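Local structure of protein CT_858 (Chlamydia trachomatis, 3DOR) at residues Asp71-Phe79 with Thr505-Thr513; Cys4-Glu15 with Ser40-Arg48. The protein is a secreted chlamydial protease, known as CPAF, that probably works as a serine endopeptidase and is dimeric in its mature form. All coordinates share one frame; numbering follows the deposited sequence.

Contact 1: residues Asp71-Phe79 with Thr505-Thr513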
ATOM      1  N   ASP B  71     -14.582  12.635  13.688  1.00 28.26           N
ATOM      2  CA  ASP B  71     -13.221  12.133  13.901  1.00 28.58           C
ATOM      3  C   ASP B  71     -12.313  12.800  12.870  1.00 28.49           C
ATOM      4  O   ASP B  71     -12.417  12.511  11.677  1.00 29.84           O
ATOM      5  CB  ASP B  71     -13.201  10.612  13.688  1.00 28.26           C
ATOM      6  CG  ASP B  71     -11.851   9.974  14.021  1.00 29.26           C
ATOM      7  OD1 ASP B  71     -10.803  10.625  13.839  1.00 28.59           O
ATOM      8  OD2 ASP B  71     -11.847   8.796  14.445  1.00 29.11           O
ATOM      9  N   PHE B  72     -11.421  13.686  13.305  1.00 27.66           N
ATOM     10  CA  PHE B  72     -10.554  14.351  12.334  1.00 29.37           C
ATOM     11  C   PHE B  72      -9.728  13.361  11.526  1.00 29.82           C
ATOM     12  O   PHE B  72      -9.274  13.685  10.433  1.00 30.49           O
ATOM     13  CB  PHE B  72      -9.641  15.377  13.006  1.00 26.52           C
ATOM     14  CG  PHE B  72     -10.387  16.487  13.683  1.00 24.85           C
ATOM     15  CD1 PHE B  72     -10.526  16.504  15.066  1.00 26.29           C
ATOM     16  CD2 PHE B  72     -10.980  17.496  12.939  1.00 26.91           C
ATOM     17  CE1 PHE B  72     -11.252  17.518  15.704  1.00 27.81           C
ATOM     18  CE2 PHE B  72     -11.704  18.513  13.564  1.00 26.66           C
ATOM     19  CZ  PHE B  72     -11.839  18.521  14.950  1.00 26.30           C
ATOM     20  N   HIS B  73      -9.544  12.158  12.062  1.00 29.80           N
ATOM     21  CA  HIS B  73      -8.797  11.108  11.376  1.00 32.95           C
ATOM     22  C   HIS B  73      -9.682  10.331  10.380  1.00 34.99           C
ATOM     23  O   HIS B  73      -9.196   9.855   9.353  1.00 37.76           O
ATOM     24  CB  HIS B  73      -8.226  10.098  12.384  1.00 34.91           C
ATOM     25  CG  HIS B  73      -6.889  10.465  12.952  1.00 33.83           C
ATOM     26  ND1 HIS B  73      -5.919  11.119  12.221  1.00 34.56           N
ATOM     27  CD2 HIS B  73      -6.317  10.163  14.145  1.00 34.00           C
ATOM     28  CE1 HIS B  73      -4.809  11.199  12.934  1.00 34.50           C
ATOM     29  NE2 HIS B  73      -5.023  10.624  14.107  1.00 35.39           N
ATOM     30  N   ALA B  74     -10.970  10.183  10.686  1.00 32.92           N
ATOM     31  CA  ALA B  74     -11.873   9.423   9.817  1.00 31.82           C
ATOM     32  C   ALA B  74     -12.455  10.213   8.643  1.00 30.95           C
ATOM     33  O   ALA B  74     -13.085  11.253   8.831  1.00 29.95           O
ATOM     34  CB  ALA B  74     -13.004   8.808  10.650  1.00 29.43           C
ATOM     35  N   GLY B  75     -12.251   9.707   7.428  1.00 31.38           N
ATOM     36  CA  GLY B  75     -12.758  10.400   6.254  1.00 32.41           C
ATOM     37  C   GLY B  75     -12.605   9.635   4.947  1.00 32.53           C
ATOM     38  O   GLY B  75     -11.795   8.716   4.844  1.00 33.10           O
ATOM     39  N   VAL B  76     -13.382  10.020   3.941  1.00 32.46           N
ATOM     40  CA  VAL B  76     -13.328   9.366   2.641  1.00 31.82           C
ATOM     41  C   VAL B  76     -12.873  10.332   1.557  1.00 32.16           C
ATOM     42  O   VAL B  76     -13.322  11.474   1.514  1.00 33.85           O
ATOM     43  CB  VAL B  76     -14.719   8.838   2.213  1.00 34.75           C
ATOM     44  CG1 VAL B  76     -14.585   7.966   0.966  1.00 33.86           C
ATOM     45  CG2 VAL B  76     -15.370   8.072   3.349  1.00 33.48           C
ATOM     46  N   THR B  77     -11.977   9.879   0.688  1.00 31.06           N
ATOM     47  CA  THR B  77     -11.519  10.701  -0.426  1.00 30.97           C
ATOM     48  C   THR B  77     -12.000   9.960  -1.670  1.00 31.70           C
ATOM     49  O   THR B  77     -12.146   8.735  -1.646  1.00 30.65           O
ATOM     50  CB  THR B  77      -9.984  10.833  -0.475  1.00 31.35           C
ATOM     51  OG1 THR B  77      -9.396   9.554  -0.722  1.00 35.79           O
ATOM     52  CG2 THR B  77      -9.457  11.383   0.841  1.00 32.41           C
ATOM     53  N   PHE B  78     -12.241  10.685  -2.756  1.00 30.83           N
ATOM     54  CA  PHE B  78     -12.743  10.047  -3.969  1.00 30.95           C
ATOM     55  C   PHE B  78     -11.913  10.334  -5.205  1.00 30.60           C
ATOM     56  O   PHE B  78     -11.188  11.330  -5.254  1.00 29.70           O
ATOM     57  CB  PHE B  78     -14.191  10.492  -4.223  1.00 28.05           C
ATOM     58  CG  PHE B  78     -15.085  10.353  -3.022  1.00 29.15           C
ATOM     59  CD1 PHE B  78     -15.145  11.361  -2.065  1.00 26.84           C
ATOM     60  CD2 PHE B  78     -15.854   9.204  -2.838  1.00 28.21           C
ATOM     61  CE1 PHE B  78     -15.960  11.231  -0.934  1.00 28.61           C
ATOM     62  CE2 PHE B  78     -16.672   9.062  -1.709  1.00 26.62           C
ATOM     63  CZ  PHE B  78     -16.723  10.077  -0.760  1.00 27.79           C
ATOM     64  N   PHE B  79     -12.023   9.455  -6.202  1.00 31.50           N
ATOM     65  CA  PHE B  79     -11.308   9.652  -7.462  1.00 33.28           C
ATOM     66  C   PHE B  79     -12.130  10.679  -8.238  1.00 32.97           C
ATOM     67  O   PHE B  79     -12.903  10.317  -9.121  1.00 35.33           O
ATOM     68  CB  PHE B  79     -11.227   8.348  -8.279  1.00 31.48           C
ATOM     69  CG  PHE B  79     -10.299   7.309  -7.706  1.00 30.17           C
ATOM     70  CD1 PHE B  79     -10.803   6.146  -7.123  1.00 30.33           C
ATOM     71  CD2 PHE B  79      -8.915   7.483  -7.769  1.00 31.34           C
ATOM     72  CE1 PHE B  79      -9.943   5.170  -6.614  1.00 28.27           C
ATOM     73  CE2 PHE B  79      -8.045   6.518  -7.264  1.00 28.44           C
ATOM     74  CZ  PHE B  79      -8.559   5.357  -6.685  1.00 30.03           C
ATOM     75  N   THR B 505     -17.998   3.366  -6.986  1.00 36.45           N
ATOM     76  CA  THR B 505     -18.471   4.606  -6.379  1.00 34.90           C
ATOM     77  C   THR B 505     -17.383   5.674  -6.397  1.00 32.98           C
ATOM     78  O   THR B 505     -17.590   6.795  -5.931  1.00 32.10           O
ATOM     79  CB  THR B 505     -18.927   4.386  -4.915  1.00 35.33           C
ATOM     80  OG1 THR B 505     -19.832   3.278  -4.854  1.00 36.04           O
ATOM     81  CG2 THR B 505     -19.639   5.625  -4.387  1.00 34.10           C
ATOM     82  N   GLY B 506     -16.216   5.327  -6.931  1.00 31.53           N
ATOM     83  CA  GLY B 506     -15.133   6.290  -6.994  1.00 29.07           C
ATOM     84  C   GLY B 506     -14.417   6.568  -5.686  1.00 29.58           C
ATOM     85  O   GLY B 506     -13.761   7.602  -5.539  1.00 32.19           O
ATOM     86  N   ILE B 507     -14.539   5.657  -4.731  1.00 29.62           N
ATOM     87  CA  ILE B 507     -13.883   5.819  -3.440  1.00 30.38           C
ATOM     88  C   ILE B 507     -12.392   5.528  -3.590  1.00 30.34           C
ATOM     89  O   ILE B 507     -12.010   4.480  -4.102  1.00 30.89           O
ATOM     90  CB  ILE B 507     -14.479   4.866  -2.407  1.00 29.88           C
ATOM     91  CG1 ILE B 507     -15.980   5.134  -2.269  1.00 31.16           C
ATOM     92  CG2 ILE B 507     -13.772   5.042  -1.077  1.00 30.32           C
ATOM     93  CD1 ILE B 507     -16.668   4.235  -1.266  1.00 31.42           C
ATOM     94  N   LYS B 508     -11.550   6.457  -3.152  1.00 31.20           N
ATOM     95  CA  LYS B 508     -10.105   6.282  -3.274  1.00 32.68           C
ATOM     96  C   LYS B 508      -9.517   5.713  -1.993  1.00 33.61           C
ATOM     97  O   LYS B 508      -8.749   4.749  -2.018  1.00 33.53           O
ATOM     98  CB  LYS B 508      -9.442   7.619  -3.612  1.00 32.82           C
ATOM     99  CG  LYS B 508      -7.944   7.530  -3.893  1.00 35.27           C
ATOM    100  CD  LYS B 508      -7.379   8.885  -4.325  1.00 36.71           C
ATOM    101  CE  LYS B 508      -5.912   8.770  -4.723  1.00 41.19           C
ATOM    102  NZ  LYS B 508      -5.320  10.058  -5.181  1.00 42.31           N
ATOM    103  N   THR B 509      -9.886   6.313  -0.871  1.00 34.09           N
ATOM    104  CA  THR B 509      -9.399   5.864   0.421  1.00 35.11           C
ATOM    105  C   THR B 509     -10.379   6.252   1.514  1.00 35.17           C
ATOM    106  O   THR B 509     -11.089   7.250   1.409  1.00 35.40           O
ATOM    107  CB  THR B 509      -8.051   6.537   0.818  1.00 36.74           C
ATOM    108  OG1 THR B 509      -7.085   6.377  -0.225  1.00 40.40           O
ATOM    109  CG2 THR B 509      -7.509   5.912   2.088  1.00 36.99           C
ATOM    110  N   CYS B 510     -10.423   5.443   2.559  1.00 33.19           N
ATOM    111  CA  CYS B 510     -11.234   5.762   3.707  1.00 32.29           C
ATOM    112  C   CYS B 510     -10.257   5.593   4.848  1.00 31.10           C
ATOM    113  O   CYS B 510      -9.766   4.492   5.084  1.00 31.62           O
ATOM    114  CB  CYS B 510     -12.395   4.795   3.889  1.00 34.23           C
ATOM    115  SG  CYS B 510     -13.294   5.164   5.408  1.00 36.15           S
ATOM    116  N   SER B 511      -9.931   6.686   5.527  1.00 28.61           N
ATOM    117  CA  SER B 511      -9.014   6.602   6.650  1.00 27.64           C
ATOM    118  C   SER B 511      -9.877   6.402   7.884  1.00 27.63           C
ATOM    119  O   SER B 511     -10.958   6.985   7.992  1.00 25.60           O
ATOM    120  CB  SER B 511      -8.179   7.880   6.768  1.00 26.71           C
ATOM    121  OG  SER B 511      -9.007   9.021   6.887  1.00 32.03           O
ATOM    122  N   LEU B 512      -9.409   5.551   8.794  1.00 28.13           N
ATOM    123  CA  LEU B 512     -10.126   5.245  10.024  1.00 27.13           C
ATOM    124  C   LEU B 512      -9.152   5.271  11.196  1.00 27.87           C
ATOM    125  O   LEU B 512      -7.942   5.397  11.004  1.00 27.45           O
ATOM    126  CB  LEU B 512     -10.793   3.868   9.913  1.00 27.06           C
ATOM    127  CG  LEU B 512     -11.910   3.785   8.861  1.00 30.57           C
ATOM    128  CD1 LEU B 512     -12.345   2.338   8.668  1.00 31.82           C
ATOM    129  CD2 LEU B 512     -13.094   4.660   9.296  1.00 30.79           C
ATOM    130  N   THR B 513      -9.689   5.135  12.406  1.00 27.23           N
ATOM    131  CA  THR B 513      -8.895   5.177  13.633  1.00 26.95           C
ATOM    132  C   THR B 513      -8.855   3.817  14.309  1.00 27.58           C
ATOM    133  O   THR B 513      -9.900   3.249  14.635  1.00 27.31           O
ATOM    134  CB  THR B 513      -9.487   6.226  14.581  1.00 25.49           C
ATOM    135  OG1 THR B 513      -9.596   7.461  13.866  1.00 25.62           O
ATOM    136  CG2 THR B 513      -8.606   6.425  15.824  1.00 22.50           C
TER

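Contact 2: residues Cys4-Glu15 with Ser40-Arg48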
ATOM      1  N   CYS B   4     -26.820   3.505  -7.496  1.00 44.20           N
ATOM      2  CA  CYS B   4     -27.416   3.325  -6.180  1.00 44.29           C
ATOM      3  C   CYS B   4     -27.004   2.000  -5.554  1.00 43.56           C
ATOM      4  O   CYS B   4     -26.589   1.960  -4.396  1.00 43.40           O
ATOM      5  CB  CYS B   4     -28.944   3.394  -6.265  1.00 46.64           C
ATOM      6  SG  CYS B   4     -29.783   3.190  -4.674  1.00 51.90           S
ATOM      7  N   LYS B   5     -27.124   0.916  -6.315  1.00 43.21           N
ATOM      8  CA  LYS B   5     -26.760  -0.401  -5.808  1.00 44.36           C
ATOM      9  C   LYS B   5     -25.309  -0.442  -5.345  1.00 42.21           C
ATOM     10  O   LYS B   5     -25.002  -1.006  -4.296  1.00 42.32           O
ATOM     11  CB  LYS B   5     -26.995  -1.471  -6.880  1.00 47.49           C
ATOM     12  CG  LYS B   5     -28.469  -1.689  -7.205  1.00 53.14           C
ATOM     13  CD  LYS B   5     -28.677  -2.643  -8.380  1.00 56.03           C
ATOM     14  CE  LYS B   5     -30.164  -2.818  -8.672  1.00 58.29           C
ATOM     15  NZ  LYS B   5     -30.847  -1.507  -8.902  1.00 59.03           N
ATOM     16  N   ASN B   6     -24.420   0.155  -6.128  1.00 40.06           N
ATOM     17  CA  ASN B   6     -23.010   0.183  -5.773  1.00 40.71           C
ATOM     18  C   ASN B   6     -22.778   1.034  -4.526  1.00 40.34           C
ATOM     19  O   ASN B   6     -21.972   0.682  -3.665  1.00 41.24           O
ATOM     20  CB  ASN B   6     -22.183   0.717  -6.945  1.00 38.46           C
ATOM     21  CG  ASN B   6     -21.809  -0.372  -7.933  1.00 36.67           C
ATOM     22  OD1 ASN B   6     -20.982  -1.234  -7.638  1.00 35.57           O
ATOM     23  ND2 ASN B   6     -22.420  -0.344  -9.108  1.00 35.83           N
ATOM     24  N   ALA B   7     -23.499   2.145  -4.430  1.00 39.11           N
ATOM     25  CA  ALA B   7     -23.375   3.036  -3.287  1.00 39.36           C
ATOM     26  C   ALA B   7     -23.798   2.296  -2.030  1.00 39.32           C
ATOM     27  O   ALA B   7     -23.137   2.380  -0.998  1.00 40.11           O
ATOM     28  CB  ALA B   7     -24.241   4.276  -3.487  1.00 38.34           C
ATOM     29  N   LEU B   8     -24.905   1.568  -2.119  1.00 39.91           N
ATOM     30  CA  LEU B   8     -25.400   0.809  -0.981  1.00 39.95           C
ATOM     31  C   LEU B   8     -24.400  -0.279  -0.613  1.00 39.87           C
ATOM     32  O   LEU B   8     -24.150  -0.542   0.569  1.00 38.75           O
ATOM     33  CB  LEU B   8     -26.752   0.172  -1.316  1.00 41.60           C
ATOM     34  CG  LEU B   8     -27.997   1.069  -1.301  1.00 44.03           C
ATOM     35  CD1 LEU B   8     -29.140   0.386  -2.056  1.00 42.61           C
ATOM     36  CD2 LEU B   8     -28.403   1.352   0.141  1.00 41.73           C
ATOM     37  N   GLN B   9     -23.833  -0.915  -1.635  1.00 39.09           N
ATOM     38  CA  GLN B   9     -22.862  -1.982  -1.418  1.00 40.07           C
ATOM     39  C   GLN B   9     -21.641  -1.439  -0.676  1.00 39.36           C
ATOM     40  O   GLN B   9     -21.222  -1.982   0.344  1.00 38.85           O
ATOM     41  CB  GLN B   9     -22.411  -2.564  -2.759  1.00 42.55           C
ATOM     42  CG  GLN B   9     -22.358  -4.077  -2.796  1.00 47.32           C
ATOM     43  CD  GLN B   9     -21.545  -4.665  -1.660  1.00 48.76           C
ATOM     44  OE1 GLN B   9     -20.352  -4.388  -1.527  1.00 51.28           O
ATOM     45  NE2 GLN B   9     -22.191  -5.481  -0.832  1.00 47.05           N
ATOM     46  N   ASP B  10     -21.073  -0.356  -1.190  1.00 37.76           N
ATOM     47  CA  ASP B  10     -19.894   0.220  -0.569  1.00 39.50           C
ATOM     48  C   ASP B  10     -20.189   0.789   0.817  1.00 39.66           C
ATOM     49  O   ASP B  10     -19.340   0.734   1.710  1.00 39.46           O
ATOM     50  CB  ASP B  10     -19.278   1.271  -1.501  1.00 38.32           C
ATOM     51  CG  ASP B  10     -18.792   0.661  -2.809  1.00 38.34           C
ATOM     52  OD1 ASP B  10     -18.185  -0.431  -2.761  1.00 40.04           O
ATOM     53  OD2 ASP B  10     -19.009   1.263  -3.882  1.00 37.34           O
ATOM     54  N   LEU B  11     -21.399   1.307   1.001  1.00 39.16           N
ATOM     55  CA  LEU B  11     -21.795   1.847   2.297  1.00 38.54           C
ATOM     56  C   LEU B  11     -21.770   0.680   3.275  1.00 37.53           C
ATOM     57  O   LEU B  11     -21.223   0.781   4.375  1.00 37.81           O
ATOM     58  CB  LEU B  11     -23.219   2.417   2.236  1.00 39.47           C
ATOM     59  CG  LEU B  11     -23.674   3.452   3.275  1.00 41.55           C
ATOM     60  CD1 LEU B  11     -25.188   3.551   3.234  1.00 41.94           C
ATOM     61  CD2 LEU B  11     -23.228   3.078   4.669  1.00 41.09           C
ATOM     62  N   SER B  12     -22.356  -0.438   2.860  1.00 36.64           N
ATOM     63  CA  SER B  12     -22.408  -1.612   3.720  1.00 36.15           C
ATOM     64  C   SER B  12     -21.004  -2.075   4.071  1.00 34.88           C
ATOM     65  O   SER B  12     -20.764  -2.575   5.168  1.00 34.20           O
ATOM     66  CB  SER B  12     -23.176  -2.755   3.042  1.00 37.48           C
ATOM     67  OG  SER B  12     -22.415  -3.337   1.996  1.00 39.35           O
ATOM     68  N   PHE B  13     -20.072  -1.923   3.136  1.00 35.37           N
ATOM     69  CA  PHE B  13     -18.701  -2.322   3.418  1.00 34.62           C
ATOM     70  C   PHE B  13     -18.106  -1.391   4.476  1.00 34.25           C
ATOM     71  O   PHE B  13     -17.480  -1.848   5.437  1.00 34.09           O
ATOM     72  CB  PHE B  13     -17.843  -2.280   2.153  1.00 35.35           C
ATOM     73  CG  PHE B  13     -16.421  -2.718   2.383  1.00 35.78           C
ATOM     74  CD1 PHE B  13     -16.145  -3.995   2.870  1.00 35.01           C
ATOM     75  CD2 PHE B  13     -15.362  -1.852   2.127  1.00 36.52           C
ATOM     76  CE1 PHE B  13     -14.831  -4.408   3.101  1.00 36.97           C
ATOM     77  CE2 PHE B  13     -14.041  -2.251   2.352  1.00 37.80           C
ATOM     78  CZ  PHE B  13     -13.773  -3.533   2.839  1.00 37.18           C
ATOM     79  N   LEU B  14     -18.306  -0.087   4.305  1.00 33.42           N
ATOM     80  CA  LEU B  14     -17.787   0.879   5.268  1.00 33.78           C
ATOM     81  C   LEU B  14     -18.369   0.611   6.644  1.00 33.85           C
ATOM     82  O   LEU B  14     -17.651   0.596   7.637  1.00 33.88           O
ATOM     83  CB  LEU B  14     -18.133   2.303   4.851  1.00 33.20           C
ATOM     84  CG  LEU B  14     -17.526   2.820   3.555  1.00 33.43           C
ATOM     85  CD1 LEU B  14     -17.950   4.274   3.391  1.00 33.32           C
ATOM     86  CD2 LEU B  14     -15.999   2.692   3.581  1.00 31.76           C
ATOM     87  N   GLU B  15     -19.679   0.398   6.697  1.00 35.91           N
ATOM     88  CA  GLU B  15     -20.346   0.117   7.959  1.00 35.54           C
ATOM     89  C   GLU B  15     -19.699  -1.082   8.639  1.00 36.29           C
ATOM     90  O   GLU B  15     -19.536  -1.103   9.860  1.00 35.41           O
ATOM     91  CB  GLU B  15     -21.834  -0.173   7.730  1.00 36.00           C
ATOM     92  CG  GLU B  15     -22.584  -0.507   9.014  1.00 40.31           C
ATOM     93  CD  GLU B  15     -24.014  -0.971   8.771  1.00 43.01           C
ATOM     94  OE1 GLU B  15     -24.686  -1.358   9.753  1.00 42.01           O
ATOM     95  OE2 GLU B  15     -24.463  -0.946   7.604  1.00 45.27           O
ATOM     96  N   SER B  40     -26.299   4.389   9.565  1.00 39.99           N
ATOM     97  CA  SER B  40     -26.244   3.643   8.317  1.00 41.75           C
ATOM     98  C   SER B  40     -27.626   3.628   7.664  1.00 41.45           C
ATOM     99  O   SER B  40     -27.775   3.963   6.485  1.00 40.52           O
ATOM    100  CB  SER B  40     -25.779   2.212   8.578  1.00 41.47           C
ATOM    101  OG  SER B  40     -25.612   1.515   7.354  1.00 44.57           O
ATOM    102  N   VAL B  41     -28.632   3.238   8.439  1.00 40.40           N
ATOM    103  CA  VAL B  41     -29.997   3.194   7.935  1.00 42.27           C
ATOM    104  C   VAL B  41     -30.391   4.542   7.350  1.00 42.09           C
ATOM    105  O   VAL B  41     -31.064   4.611   6.321  1.00 43.20           O
ATOM    106  CB  VAL B  41     -30.992   2.809   9.053  1.00 42.43           C
ATOM    107  CG1 VAL B  41     -32.416   3.165   8.644  1.00 43.59           C
ATOM    108  CG2 VAL B  41     -30.894   1.316   9.323  1.00 41.80           C
ATOM    109  N   SER B  42     -29.958   5.614   8.003  1.00 41.08           N
ATOM    110  CA  SER B  42     -30.271   6.953   7.530  1.00 41.48           C
ATOM    111  C   SER B  42     -29.600   7.224   6.189  1.00 41.36           C
ATOM    112  O   SER B  42     -30.216   7.773   5.273  1.00 42.26           O
ATOM    113  CB  SER B  42     -29.817   7.996   8.557  1.00 43.04           C
ATOM    114  OG  SER B  42     -29.960   9.307   8.034  1.00 44.37           O
ATOM    115  N   ALA B  43     -28.333   6.840   6.073  1.00 41.14           N
ATOM    116  CA  ALA B  43     -27.598   7.041   4.826  1.00 40.93           C
ATOM    117  C   ALA B  43     -28.253   6.248   3.707  1.00 41.06           C
ATOM    118  O   ALA B  43     -28.443   6.762   2.607  1.00 40.07           O
ATOM    119  CB  ALA B  43     -26.146   6.608   4.989  1.00 40.07           C
ATOM    120  N   GLN B  44     -28.596   4.995   3.997  1.00 42.86           N
ATOM    121  CA  GLN B  44     -29.236   4.119   3.013  1.00 45.59           C
ATOM    122  C   GLN B  44     -30.492   4.767   2.459  1.00 47.44           C
ATOM    123  O   GLN B  44     -30.706   4.809   1.243  1.00 47.22           O
ATOM    124  CB  GLN B  44     -29.604   2.778   3.650  1.00 44.19           C
ATOM    125  CG  GLN B  44     -28.414   1.972   4.127  1.00 45.94           C
ATOM    126  CD  GLN B  44     -28.827   0.679   4.792  1.00 45.98           C
ATOM    127  OE1 GLN B  44     -29.607  -0.095   4.237  1.00 49.64           O
ATOM    128  NE2 GLN B  44     -28.303   0.433   5.983  1.00 44.60           N
ATOM    129  N   GLN B  45     -31.324   5.277   3.358  1.00 48.82           N
ATOM    130  CA  GLN B  45     -32.553   5.926   2.940  1.00 51.34           C
ATOM    131  C   GLN B  45     -32.298   7.109   2.026  1.00 50.98           C
ATOM    132  O   GLN B  45     -33.019   7.310   1.050  1.00 51.56           O
ATOM    133  CB  GLN B  45     -33.367   6.361   4.153  1.00 53.66           C
ATOM    134  CG  GLN B  45     -34.293   5.269   4.636  1.00 59.08           C
ATOM    135  CD  GLN B  45     -35.172   4.747   3.511  1.00 62.84           C
ATOM    136  OE1 GLN B  45     -35.892   5.516   2.867  1.00 65.45           O
ATOM    137  NE2 GLN B  45     -35.111   3.439   3.264  1.00 63.54           N
ATOM    138  N   LYS B  46     -31.274   7.893   2.330  1.00 50.58           N
ATOM    139  CA  LYS B  46     -30.964   9.034   1.487  1.00 51.39           C
ATOM    140  C   LYS B  46     -30.624   8.546   0.082  1.00 51.48           C
ATOM    141  O   LYS B  46     -30.975   9.183  -0.907  1.00 51.45           O
ATOM    142  CB  LYS B  46     -29.802   9.840   2.075  1.00 51.58           C
ATOM    143  CG  LYS B  46     -30.153  10.521   3.389  1.00 56.21           C
ATOM    144  CD  LYS B  46     -29.114  11.558   3.823  1.00 58.83           C
ATOM    145  CE  LYS B  46     -27.820  10.919   4.295  1.00 59.95           C
ATOM    146  NZ  LYS B  46     -26.854  11.946   4.779  1.00 61.54           N
ATOM    147  N   LEU B  47     -29.948   7.404  -0.003  1.00 51.49           N
ATOM    148  CA  LEU B  47     -29.567   6.844  -1.294  1.00 51.79           C
ATOM    149  C   LEU B  47     -30.761   6.200  -2.001  1.00 53.36           C
ATOM    150  O   LEU B  47     -30.930   6.342  -3.212  1.00 53.47           O
ATOM    151  CB  LEU B  47     -28.461   5.800  -1.110  1.00 50.02           C
ATOM    152  CG  LEU B  47     -27.079   6.268  -0.650  1.00 47.66           C
ATOM    153  CD1 LEU B  47     -26.254   5.064  -0.253  1.00 47.87           C
ATOM    154  CD2 LEU B  47     -26.391   7.049  -1.759  1.00 46.96           C
ATOM    155  N   ARG B  48     -31.590   5.495  -1.239  1.00 55.26           N
ATOM    156  CA  ARG B  48     -32.755   4.819  -1.803  1.00 57.08           C
ATOM    157  C   ARG B  48     -33.881   5.753  -2.234  1.00 58.04           C
ATOM    158  O   ARG B  48     -34.561   5.499  -3.228  1.00 57.60           O
ATOM    159  CB  ARG B  48     -33.305   3.799  -0.805  1.00 57.01           C
ATOM    160  CG  ARG B  48     -32.407   2.604  -0.578  1.00 59.30           C
ATOM    161  CD  ARG B  48     -33.183   1.482   0.073  1.00 60.80           C
ATOM    162  NE  ARG B  48     -32.776   0.178  -0.441  1.00 63.13           N
ATOM    163  CZ  ARG B  48     -31.908  -0.630   0.158  1.00 63.93           C
ATOM    164  NH1 ARG B  48     -31.349  -0.275   1.308  1.00 63.71           N
ATOM    165  NH2 ARG B  48     -31.598  -1.796  -0.397  1.00 64.67           N
TER

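Contact 1: residues Asp71-Phe79 with Thr505-Thr513
G75 and S511 begin an antiparallel ladder by exchanging backbone hydrogen bonds, S511 N reaching G75 O at 2.8 Å. One hydrogen-bonded pair further on, T77 N donates to T509 O, whereas T77 O takes K508 N at 2.8 Å and T509 N only weakly at 3.4 Å. K508 and T509 thus both face T77, a classic beta bulge that shifts the register by one residue. Beyond it F79 N binds G506 O.

Side-chain hydroxyls extend the pairing past G75. S511 OG, held between its backbone N and carbonyl carbon (chi1 57°), donates to H73 O at 2.6 Å. T513 OG1 donates a hydrogen bond to D71 OD2 at 2.7 Å on the syn side of the carboxylate, while OD1 accepts from H73 N in an Asx turn; the one carboxylate thereby ties the turn to the strand.

Apolar contacts accompany the ladder and its bulge. V76 CG1 meets I507 CG2 at 3.7 Å, and V76 shares its face of the sheet with C510. K508 lays its aliphatic chain over one face of the F79 ring in a CH-pi contact, CB standing 3.8 Å from the centroid and only 7° off the normal.

Strand 496-499 pairs with the other edge of 507-518, helix 55-67 packs on V76 and I507, helix 2-20 lies against L512, and F79 touches D373 of the second subunit.

Contact 2: residues Cys4-Glu15 with Ser40-Arg48
L11 enters the hole formed by S40, A43, Q44 and L47, a knob-into-hole fit between two antiparallel helices whose axes run 10.0 Å apart at 172°. Its CG lies anti to the backbone N (chi1 -159°), which carries the branched end into the opposing helix: CD1 touches A43 CB at 3.7 Å and also meets Q44 CG and L47 CD1, while CD2 reaches S40 OG. L47 answers from its own helix, and both its methyls rest against A7 CB, L47 CD1 at 3.9 Å from it. A7, L11, A43 and L47, all buried, form the tight part of the contact.

Toward solvent the packing becomes looser. The exposed R48, its chain bent at chi3, turns one face of its guanidinium over L8, whose CD1 sits 3.6 Å above the plane of that group; L8 CD2 also rests on Q44 CB at 4.0 Å. At the other end the buried S40 turns its OG to the partly exposed E15, donating to OE2 at 2.7 Å from above the carboxylate plane, and in turn accepts from Q44 NE2 at 3.2 Å. The serine hydroxyl therefore links an acid on one helix to an amide on its own.

Helix 55-67 closes the buried side, with C58 against A7 and L47 and with L62 and F65 against L11. Away from helix 36-48, D10 and L14 of helix 2-20 face strand 507-518, and F13 stacks on F13 of the second subunit.

Overall arrangement
Contact 1 joins chain regions more than 400 residues apart, bringing an early strand onto the sheet that includes 507-518 of the S41 peptidase region; contact 2 pairs two helices close in sequence and farther from the chain's centre. Backbone hydrogen bonds dominate the first, side-chain packing the second, where a serine-glutamate bond is the polar link across the helices. Both are partly buried, with exposed lysine or arginine chains at their margins. Helix 2-20 connects them directly: D10 probably hydrogen-bonds T505 and packs on I507. Helix 55-67 borders both contacts, and both reach the second subunit.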